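Local coordinates for protein glycoside Hydrolase (Bacteroides uniformis, PDB 5TA0) that probably hydrolyses agarose-type galactans as a family 86 glycoside hydrolase, here a point variant holding an agaro-oligosaccharide, at residues R178-Y183 with K235-M240; N94-P99 with T152-A157; H35-V40 with R360-C365. All coordinates share one frame; numbering follows the deposited sequence.

Contact 1 of 3, residues R178-Y183 with K235-M240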
loop_
_atom_site.group_PDB
_atom_site.type_symbol
_atom_site.label_atom_id
_atom_site.label_comp_id
_atom_site.label_asym_id
_atom_site.label_seq_id
_atom_site.Cartn_x
_atom_site.Cartn_y
_atom_site.Cartn_z
ATOM N N ARG A 178 27.517 -2.490 5.196
ATOM C CA ARG A 178 28.688 -2.334 4.318
ATOM C C ARG A 178 28.259 -2.272 2.865
ATOM O O ARG A 178 28.776 -1.488 2.088
ATOM C CB ARG A 178 29.705 -3.438 4.522
ATOM C CG ARG A 178 30.471 -3.372 5.832
ATOM C CD ARG A 178 31.502 -4.486 5.848
ATOM N NE ARG A 178 32.345 -4.410 7.026
ATOM C CZ ARG A 178 33.331 -3.543 7.198
ATOM N NH1 ARG A 178 33.660 -2.711 6.238
ATOM N NH2 ARG A 178 33.983 -3.528 8.364
ATOM N N TYR A 179 27.298 -3.104 2.476
ATOM C CA TYR A 179 26.816 -3.084 1.101
ATOM C C TYR A 179 26.355 -1.680 0.716
ATOM O O TYR A 179 26.715 -1.148 -0.355
ATOM C CB TYR A 179 25.637 -4.078 0.937
ATOM C CG TYR A 179 25.062 -4.085 -0.458
ATOM C CD1 TYR A 179 24.037 -3.215 -0.805
ATOM C CD2 TYR A 179 25.584 -4.922 -1.423
ATOM C CE1 TYR A 179 23.546 -3.167 -2.104
ATOM C CE2 TYR A 179 25.074 -4.930 -2.719
ATOM C CZ TYR A 179 24.072 -4.042 -3.058
ATOM O OH TYR A 179 23.567 -4.005 -4.330
ATOM N N ILE A 180 25.520 -1.094 1.547
ATOM C CA ILE A 180 24.950 0.230 1.281
ATOM C C ILE A 180 26.086 1.253 1.166
ATOM O O ILE A 180 26.141 2.036 0.206
ATOM C CB ILE A 180 23.919 0.643 2.353
ATOM C CG1 ILE A 180 22.696 -0.284 2.347
ATOM C CG2 ILE A 180 23.478 2.092 2.180
ATOM C CD1 ILE A 180 21.955 -0.293 3.662
ATOM N N LYS A 181 27.026 1.206 2.108
ATOM C CA LYS A 181 28.133 2.169 2.131
ATOM C C LYS A 181 29.043 2.039 0.918
ATOM O O LYS A 181 29.517 3.051 0.384
ATOM C CB LYS A 181 28.924 1.934 3.402
ATOM C CG LYS A 181 30.128 2.862 3.565
ATOM C CD LYS A 181 30.779 2.625 4.923
ATOM C CE LYS A 181 32.053 3.464 5.133
ATOM N NZ LYS A 181 33.204 3.021 4.302
ATOM N N GLU A 182 29.311 0.807 0.487
ATOM C CA GLU A 182 30.282 0.525 -0.583
ATOM C C GLU A 182 29.699 0.726 -1.975
ATOM O O GLU A 182 30.367 1.259 -2.872
ATOM C CB GLU A 182 30.834 -0.908 -0.475
ATOM C CG GLU A 182 31.612 -1.246 0.802
ATOM C CD GLU A 182 32.988 -0.648 0.903
ATOM O OE1 GLU A 182 33.415 0.123 0.019
ATOM O OE2 GLU A 182 33.647 -0.989 1.915
ATOM N N TYR A 183 28.460 0.320 -2.195
ATOM C CA TYR A 183 27.893 0.373 -3.534
ATOM C C TYR A 183 27.365 1.768 -3.921
ATOM O O TYR A 183 27.638 2.240 -5.027
ATOM C CB TYR A 183 26.761 -0.669 -3.675
ATOM C CG TYR A 183 26.033 -0.503 -4.992
ATOM C CD1 TYR A 183 26.713 -0.639 -6.198
ATOM C CD2 TYR A 183 24.692 -0.110 -5.039
ATOM C CE1 TYR A 183 26.083 -0.423 -7.404
ATOM C CE2 TYR A 183 24.045 0.101 -6.253
ATOM C CZ TYR A 183 24.754 -0.057 -7.440
ATOM O OH TYR A 183 24.175 0.193 -8.665
ATOM N N LYS A 235 25.069 2.054 11.942
ATOM C CA LYS A 235 26.520 2.139 12.260
ATOM C C LYS A 235 27.313 2.566 11.020
ATOM O O LYS A 235 28.195 3.445 11.086
ATOM C CB LYS A 235 27.030 0.791 12.775
ATOM C CG LYS A 235 28.546 0.655 12.963
ATOM C CD LYS A 235 28.932 -0.752 13.440
ATOM C CE LYS A 235 30.437 -0.993 13.339
ATOM N NZ LYS A 235 30.830 -2.327 13.866
ATOM N N PHE A 236 27.018 1.965 9.877
ATOM C CA PHE A 236 27.697 2.292 8.641
ATOM C C PHE A 236 27.102 3.447 7.855
ATOM O O PHE A 236 27.788 4.053 7.042
ATOM C CB PHE A 236 27.823 1.033 7.763
ATOM C CG PHE A 236 28.739 0.000 8.352
ATOM C CD1 PHE A 236 28.263 -0.993 9.160
ATOM C CD2 PHE A 236 30.111 0.049 8.100
ATOM C CE1 PHE A 236 29.103 -1.943 9.712
ATOM C CE2 PHE A 236 30.952 -0.888 8.669
ATOM C CZ PHE A 236 30.463 -1.882 9.466
ATOM N N ASN A 237 25.810 3.726 8.050
ATOM C CA ASN A 237 25.047 4.700 7.250
ATOM C C ASN A 237 24.092 5.441 8.176
ATOM O O ASN A 237 22.905 5.123 8.267
ATOM C CB ASN A 237 24.244 3.985 6.144
ATOM C CG ASN A 237 25.079 3.036 5.353
ATOM O OD1 ASN A 237 25.776 3.421 4.402
ATOM N ND2 ASN A 237 25.062 1.767 5.765
ATOM N N PRO A 238 24.599 6.427 8.941
ATOM C CA PRO A 238 23.825 7.011 10.031
ATOM C C PRO A 238 22.448 7.591 9.682
ATOM O O PRO A 238 21.543 7.523 10.501
ATOM C CB PRO A 238 24.763 8.118 10.577
ATOM C CG PRO A 238 26.124 7.695 10.195
ATOM C CD PRO A 238 25.997 6.906 8.914
ATOM N N ASP A 239 22.300 8.101 8.486
ATOM C CA ASP A 239 21.017 8.724 8.149
ATOM C C ASP A 239 19.975 7.801 7.485
ATOM O O ASP A 239 18.885 8.266 7.151
ATOM C CB ASP A 239 21.276 9.979 7.320
ATOM C CG ASP A 239 22.079 11.028 8.102
ATOM O OD1 ASP A 239 21.762 11.280 9.301
ATOM O OD2 ASP A 239 23.027 11.576 7.510
ATOM N N MET A 240 20.322 6.541 7.262
ATOM C CA MET A 240 19.433 5.663 6.510
ATOM C C MET A 240 18.172 5.394 7.392
ATOM O O MET A 240 18.251 5.441 8.645
ATOM C CB MET A 240 20.181 4.370 6.128
ATOM C CG MET A 240 19.395 3.429 5.235
ATOM S SD MET A 240 18.763 4.303 3.806
ATOM C CE MET A 240 20.318 4.683 3.000
#

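Contact 2 of 3, residues N94-P99 with T152-A157. With EDO (1,2-ethanediol), chain X; EDO (1,2-ethanediol), chain N.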
loop_
_atom_site.group_PDB
_atom_site.type_symbol
_atom_site.label_atom_id
_atom_site.label_comp_id
_atom_site.label_asym_id
_atom_site.label_seq_id
_atom_site.Cartn_x
_atom_site.Cartn_y
_atom_site.Cartn_z
ATOM N N ASN A 94 27.513 -14.517 -3.493
ATOM C CA ASN A 94 28.837 -14.719 -4.088
ATOM C C ASN A 94 30.001 -14.163 -3.320
ATOM O O ASN A 94 31.128 -14.481 -3.677
ATOM C CB ASN A 94 28.846 -14.143 -5.510
ATOM C CG ASN A 94 27.946 -14.927 -6.441
ATOM O OD1 ASN A 94 26.750 -14.598 -6.635
ATOM N ND2 ASN A 94 28.457 -15.998 -6.952
ATOM N N VAL A 95 29.782 -13.351 -2.293
ATOM C CA VAL A 95 30.900 -12.748 -1.556
ATOM C C VAL A 95 31.658 -13.793 -0.736
ATOM O O VAL A 95 31.083 -14.705 -0.139
ATOM C CB VAL A 95 30.397 -11.550 -0.727
ATOM C CG1 VAL A 95 29.518 -11.979 0.453
ATOM C CG2 VAL A 95 31.553 -10.677 -0.266
ATOM N N LYS A 96 32.976 -13.630 -0.679
ATOM C CA LYS A 96 33.795 -14.531 0.094
ATOM C C LYS A 96 33.618 -14.252 1.588
ATOM O O LYS A 96 33.186 -13.155 1.991
ATOM C CB LYS A 96 35.254 -14.415 -0.324
ATOM C CG LYS A 96 35.477 -15.035 -1.703
ATOM C CD LYS A 96 36.800 -14.643 -2.345
ATOM C CE LYS A 96 37.994 -15.277 -1.644
ATOM N NZ LYS A 96 38.134 -16.752 -1.714
ATOM N N GLU A 97 33.953 -15.261 2.384
ATOM C CA GLU A 97 33.892 -15.192 3.839
ATOM C C GLU A 97 35.121 -14.530 4.418
ATOM O O GLU A 97 36.242 -14.728 3.928
ATOM C CB GLU A 97 33.777 -16.617 4.391
ATOM C CG GLU A 97 33.374 -16.717 5.853
ATOM C CD GLU A 97 33.268 -18.130 6.354
ATOM O OE1 GLU A 97 33.894 -19.030 5.772
ATOM O OE2 GLU A 97 32.533 -18.357 7.332
ATOM N N ASP A 98 34.943 -13.778 5.489
ATOM C CA ASP A 98 36.050 -13.150 6.192
ATOM C C ASP A 98 36.930 -14.259 6.808
ATOM O O ASP A 98 36.472 -14.979 7.678
ATOM C CB ASP A 98 35.484 -12.240 7.312
ATOM C CG ASP A 98 36.536 -11.350 7.973
ATOM O OD1 ASP A 98 37.736 -11.697 7.918
ATOM O OD2 ASP A 98 36.135 -10.301 8.553
ATOM N N PRO A 99 38.213 -14.356 6.419
ATOM C CA PRO A 99 39.046 -15.399 7.025
ATOM C C PRO A 99 39.300 -15.215 8.521
ATOM O O PRO A 99 39.693 -16.181 9.173
ATOM C CB PRO A 99 40.361 -15.294 6.224
ATOM C CG PRO A 99 40.391 -13.900 5.737
ATOM C CD PRO A 99 38.967 -13.518 5.466
ATOM N N THR A 152 25.691 -19.885 1.297
ATOM C CA THR A 152 25.769 -19.124 0.042
ATOM C C THR A 152 26.391 -20.005 -1.039
ATOM O O THR A 152 26.772 -21.155 -0.776
ATOM C CB THR A 152 26.626 -17.865 0.199
ATOM O OG1 THR A 152 28.010 -18.246 0.347
ATOM C CG2 THR A 152 26.178 -17.039 1.383
ATOM N N LEU A 153 26.551 -19.457 -2.244
ATOM C CA LEU A 153 27.229 -20.207 -3.319
ATOM C C LEU A 153 28.702 -20.444 -3.007
ATOM O O LEU A 153 29.334 -21.296 -3.638
ATOM C CB LEU A 153 27.095 -19.513 -4.667
ATOM C CG LEU A 153 25.655 -19.338 -5.153
ATOM C CD1 LEU A 153 25.618 -18.469 -6.397
ATOM C CD2 LEU A 153 25.032 -20.689 -5.436
ATOM N N LYS A 154 29.257 -19.695 -2.044
ATOM C CA LYS A 154 30.633 -19.894 -1.618
ATOM C C LYS A 154 30.769 -20.898 -0.473
ATOM O O LYS A 154 31.880 -21.118 -0.006
ATOM C CB LYS A 154 31.290 -18.541 -1.234
ATOM C CG LYS A 154 31.485 -17.591 -2.396
ATOM C CD LYS A 154 32.582 -18.089 -3.336
ATOM C CE LYS A 154 32.999 -17.006 -4.299
ATOM N NZ LYS A 154 33.996 -17.519 -5.273
ATOM N N GLY A 155 29.663 -21.517 -0.017
ATOM C CA GLY A 155 29.738 -22.628 0.916
ATOM C C GLY A 155 29.743 -22.283 2.388
ATOM O O GLY A 155 30.051 -23.163 3.209
ATOM N N TRP A 156 29.454 -21.026 2.736
ATOM C CA TRP A 156 29.452 -20.584 4.134
ATOM C C TRP A 156 28.097 -19.957 4.445
ATOM O O TRP A 156 27.407 -19.464 3.568
ATOM C CB TRP A 156 30.632 -19.620 4.430
ATOM C CG TRP A 156 30.596 -18.350 3.674
ATOM C CD1 TRP A 156 31.091 -18.121 2.415
ATOM C CD2 TRP A 156 30.037 -17.124 4.112
ATOM N NE1 TRP A 156 30.853 -16.819 2.043
ATOM C CE2 TRP A 156 30.207 -16.176 3.074
ATOM C CE3 TRP A 156 29.420 -16.714 5.311
ATOM C CZ2 TRP A 156 29.765 -14.858 3.195
ATOM C CZ3 TRP A 156 28.988 -15.408 5.419
ATOM C CH2 TRP A 156 29.138 -14.504 4.369
ATOM N N ALA A 157 27.773 -19.944 5.723
ATOM C CA ALA A 157 26.495 -19.416 6.223
ATOM C C ALA A 157 26.725 -18.202 7.119
ATOM O O ALA A 157 27.680 -18.187 7.904
ATOM C CB ALA A 157 25.766 -20.481 7.016
HETATM C C1 EDO X . 30.259 -18.945 -7.182
HETATM O O1 EDO X . 30.484 -17.687 -6.522
HETATM C C2 EDO X . 31.195 -20.002 -6.609
HETATM O O2 EDO X . 32.546 -19.513 -6.619
HETATM C C1 EDO N . 29.720 -19.545 11.175
HETATM O O1 EDO N . 30.868 -20.351 11.114
HETATM C C2 EDO N . 28.602 -20.318 10.519
HETATM O O2 EDO N . 27.447 -19.502 10.526
#

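Contact 3 of 3, residues H35-V40 with R360-C365. With SO4 (sulfate ion), chain D.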
loop_
_atom_site.group_PDB
_atom_site.type_symbol
_atom_site.label_atom_id
_atom_site.label_comp_id
_atom_site.label_asym_id
_atom_site.label_seq_id
_atom_site.Cartn_x
_atom_site.Cartn_y
_atom_site.Cartn_z
ATOM N N HIS A 35 -8.849 19.831 1.013
ATOM C CA HIS A 35 -8.863 18.752 2.024
ATOM C C HIS A 35 -7.439 18.577 2.541
ATOM O O HIS A 35 -6.593 18.020 1.852
ATOM C CB HIS A 35 -9.397 17.467 1.398
ATOM C CG HIS A 35 -9.535 16.314 2.365
ATOM N ND1 HIS A 35 -10.296 15.206 2.065
ATOM C CD2 HIS A 35 -9.037 16.097 3.612
ATOM C CE1 HIS A 35 -10.246 14.354 3.067
ATOM N NE2 HIS A 35 -9.487 14.862 4.018
ATOM N N LYS A 36 -7.194 19.079 3.745
ATOM C CA LYS A 36 -5.889 19.010 4.405
ATOM C C LYS A 36 -5.896 17.848 5.387
ATOM O O LYS A 36 -6.887 17.624 6.088
ATOM C CB LYS A 36 -5.607 20.319 5.159
ATOM C CG LYS A 36 -4.210 20.403 5.752
ATOM C CD LYS A 36 -3.838 21.822 6.163
ATOM C CE LYS A 36 -4.771 22.331 7.241
ATOM N NZ LYS A 36 -4.245 23.609 7.780
ATOM N N LEU A 37 -4.786 17.124 5.440
ATOM C CA LEU A 37 -4.630 15.997 6.372
ATOM C C LEU A 37 -3.217 16.061 6.877
ATOM O O LEU A 37 -2.277 15.850 6.131
ATOM C CB LEU A 37 -4.938 14.691 5.646
ATOM C CG LEU A 37 -4.795 13.392 6.434
ATOM C CD1 LEU A 37 -5.651 13.351 7.691
ATOM C CD2 LEU A 37 -5.107 12.194 5.548
ATOM N N GLY A 38 -3.041 16.418 8.149
ATOM C CA GLY A 38 -1.709 16.742 8.654
ATOM C C GLY A 38 -1.182 17.940 7.891
ATOM O O GLY A 38 -1.892 18.930 7.715
ATOM N N ASP A 39 0.041 17.833 7.376
ATOM C CA ASP A 39 0.600 18.861 6.481
ATOM C C ASP A 39 0.494 18.454 5.006
ATOM O O ASP A 39 1.138 19.057 4.149
ATOM C CB ASP A 39 2.048 19.233 6.866
ATOM C CG ASP A 39 2.991 18.059 6.808
ATOM O OD1 ASP A 39 2.654 17.051 6.145
ATOM O OD2 ASP A 39 4.085 18.128 7.414
ATOM N N VAL A 40 -0.315 17.452 4.698
ATOM C CA VAL A 40 -0.469 17.022 3.309
ATOM C C VAL A 40 -1.701 17.647 2.703
ATOM O O VAL A 40 -2.821 17.480 3.194
ATOM C CB VAL A 40 -0.577 15.494 3.164
ATOM C CG1 VAL A 40 -0.683 15.132 1.682
ATOM C CG2 VAL A 40 0.622 14.804 3.783
ATOM N N ARG A 360 -5.015 8.053 3.640
ATOM C CA ARG A 360 -4.070 8.119 4.777
ATOM C C ARG A 360 -2.742 8.636 4.402
ATOM O O ARG A 360 -1.714 8.239 4.960
ATOM C CB ARG A 360 -3.752 6.716 5.293
ATOM C CG ARG A 360 -4.936 6.003 5.711
ATOM C CD ARG A 360 -4.559 4.712 6.420
ATOM N NE ARG A 360 -5.808 4.056 6.636
ATOM C CZ ARG A 360 -6.249 3.527 7.771
ATOM N NH1 ARG A 360 -5.505 3.496 8.877
ATOM N NH2 ARG A 360 -7.453 2.969 7.765
ATOM N N THR A 361 -2.710 9.528 3.427
ATOM C CA THR A 361 -1.487 9.971 2.865
ATOM C C THR A 361 -0.512 10.552 3.903
ATOM O O THR A 361 0.699 10.436 3.744
ATOM C CB THR A 361 -1.758 10.932 1.681
ATOM O OG1 THR A 361 -0.531 11.283 1.050
ATOM C CG2 THR A 361 -2.501 12.196 2.118
ATOM N N ASP A 362 -1.023 11.169 4.961
ATOM C CA ASP A 362 -0.140 11.697 6.004
ATOM C C ASP A 362 0.691 10.619 6.723
ATOM O O ASP A 362 1.772 10.934 7.159
ATOM C CB ASP A 362 -0.939 12.502 7.046
ATOM C CG ASP A 362 -2.003 11.690 7.762
ATOM O OD1 ASP A 362 -2.602 10.777 7.164
ATOM O OD2 ASP A 362 -2.267 12.027 8.934
ATOM N N ASN A 363 0.165 9.410 6.842
ATOM C CA ASN A 363 0.853 8.300 7.537
ATOM C C ASN A 363 1.269 7.167 6.615
ATOM O O ASN A 363 1.564 6.049 7.089
ATOM C CB ASN A 363 -0.050 7.751 8.638
ATOM C CG ASN A 363 -0.200 8.716 9.798
ATOM O OD1 ASN A 363 0.771 9.340 10.233
ATOM N ND2 ASN A 363 -1.396 8.801 10.323
ATOM N N ILE A 364 1.288 7.406 5.315
ATOM C CA ILE A 364 1.829 6.453 4.344
ATOM C C ILE A 364 3.033 7.076 3.669
ATOM O O ILE A 364 2.937 8.164 3.107
ATOM C CB ILE A 364 0.759 5.980 3.332
ATOM C CG1 ILE A 364 -0.204 5.068 4.114
ATOM C CG2 ILE A 364 1.402 5.305 2.119
ATOM C CD1 ILE A 364 -1.270 4.404 3.338
ATOM N N CYS A 365 4.179 6.420 3.786
ATOM C CA CYS A 365 5.401 6.978 3.210
ATOM C C CYS A 365 5.653 6.512 1.783
ATOM O O CYS A 365 6.463 7.096 1.062
ATOM C CB CYS A 365 6.623 6.707 4.089
ATOM S SG CYS A 365 7.027 4.976 4.411
HETATM S S SO4 D . -5.135 26.647 5.566
HETATM O O1 SO4 D . -4.617 28.019 5.506
HETATM O O2 SO4 D . -6.424 26.628 6.270
HETATM O O3 SO4 D . -5.413 26.212 4.196
HETATM O O4 SO4 D . -4.117 25.860 6.233
#

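Contact 1 of 3, residues R178-Y183 with K235-M240
One face of the Phe236 ring carries the Arg178 side chain, while Lys181 CD comes up at the ring edge, 4.1 Å from Phe236 CD2. The setting is helix-to-helix packing on the outside of the beta/alpha barrel, where the last turns of helix 170-183 meet the end of helix 219-236. Arg178 CG makes a CH-pi contact, 4.0 Å from the centroid of the Phe236 ring and 20° off its normal. The arginine chain runs extended from CG to NE and then turns at chi4 (-76°), which carries the guanidinium past the rim of the ring, so that Phe236 CE2 lies 3.9 Å above the guanidinium plane, over its centre. The two planes are 53° apart, an inclined contact and not a parallel stack. Arg178 NE is paired in a salt bridge with Glu174, one helical turn back. Next along the chain, Asn237, the first residue past helix 219-236, sets its amide against helix 170-183. Its ND2 bonds to the carbonyl oxygens of Val233 and Gly177, one from each helix, and so ties the two together. Asn237 OD1 rests 3.5 Å from the gamma methyl Ile180 CG2.

Contact 2 of 3, residues N94-P99 with T152-A157
The indole of Trp156 is gripped by residues 95-97 at its NE1 edge and on one face. The contact joins two surface loops of the beta/alpha barrel, one following helix 86-94 and the other, built round a type I beta turn from Thr152 to Gly155, leading toward helix 170-183. Trp156 NE1 donates to Val95 O over 3.0 Å with an N-H...O angle of 149°; the oxygen lies in the ring plane, and the nitrogen in the carbonyl plane. Over the face sits Glu97, whose CB is 3.5 Å from the centroid of the five-membered ring. The rest of that chain runs extended across the ring, and its carboxylate, inclined 16° to the indole, reaches Trp156 CB with OE1 at 3.6 Å. The opposite face is met by Thr152 OG1 from the tryptophan's own loop. Trp156 chi1 (63°) places CG between the backbone N and the carbonyl carbon, standing the indole between Glu97 and Thr152. Replacing Trp156 with an alanine would probably leave Val95 O without its donor and open a gap between Glu97 and Thr152.

Farther out, Glu97 OE2 accepts from Gly103 N, which helps to hold the carboxylate over the indole, and Lys96 N is bound by Asp109 OD2 of helix 107-123. Val95 CG1 touches the indole at CZ2, while its side chain also packs on Leu110 and Leu113 of that helix. Thr152 shapes the other loop as an ST turn, its OG1 accepting from Lys154 N at 3.1 Å. The aliphatic part of Lys154 passes over the carbonyl oxygens of Asn94 and Val95, with Lys154 CE 3.2 Å from Asn94 O, before Lys154 NZ donates to O2 of the chain X ethanediol, probably from the crystallisation liquor, at 2.8 Å.

Contact 3 of 3, residues H35-V40 with R360-C365
A type II' beta turn from Leu37 to Val40, at the end of an edge strand of the five-stranded sheet that includes strand 523-538, packs against the loop leading into barrel strand 364-369. The contact thus joins the barrel to the beta-rich part of the chain. Leu37 crosses the Asp362 side chain at about a right angle and lays its branch point and methyls on the carboxylate: Leu37 CD2 is 3.3 Å from Asp362 OD1, and Leu37 CG is 3.5 Å from Asp362 CG. The aspartate is brought there by a chi1 of 60°, which sets CG between the backbone N and the carbonyl carbon. Beside this pair, Val40 straddles the start of the loop. Val40 CG1 presses tightly on Thr361 CG2 at 3.5 Å, and Val40 CG2 lies 3.9 Å from Asp362 CA.

The turn itself is closed by paired backbone bonds, Leu37 N to Val40 O at 3.0 Å and Val40 N to Leu37 O at 2.9 Å. Gly38 has a positive phi of 62°, and a beta carbon built on it would come within 3.4 Å of Asp362 CB. Across the contact, the loop is braced from the barrel side: Lys47 NZ bonds to both Thr361 O and Ile364 O, and Arg360 turns away to form salt bridges with Glu301, Asp305 and Glu308 of helix 298-315. Lys36, which does not touch the loop, donates to a sulfate ion, probably from the crystallisation liquor, also bound by Lys34 and Thr524.

No hydrogen bond spans the two segments, so the fit rests on van der Waals packing of leucine and valine carbons against Thr361 and the Asp362 carboxylate and backbone. Leucine carbons against Asp362 OD1 would probably limit hydration on that side of the carboxylate.

Overall arrangement
From the N terminus, the chain passes early through strand 34-37, which joins a sheet made otherwise of strands from beyond residue 520, and then enters the barrel. Contact 3 returns the barrel's end, at 360-365, to this beginning and closes a loop of 319 residues that contains both other contacts. Inside it, contact 2 closes first, joining the loop after helix 86-94 to the one before helix 170-183. Contact 1 follows in series, pairing helix 170-183 with the end of helix 219-236. Contacts 1 and 2 lie on the same side of the chain's centre, their own centres 21 Å apart, whereas the centre of contact 3 is 45 Å from that of contact 2.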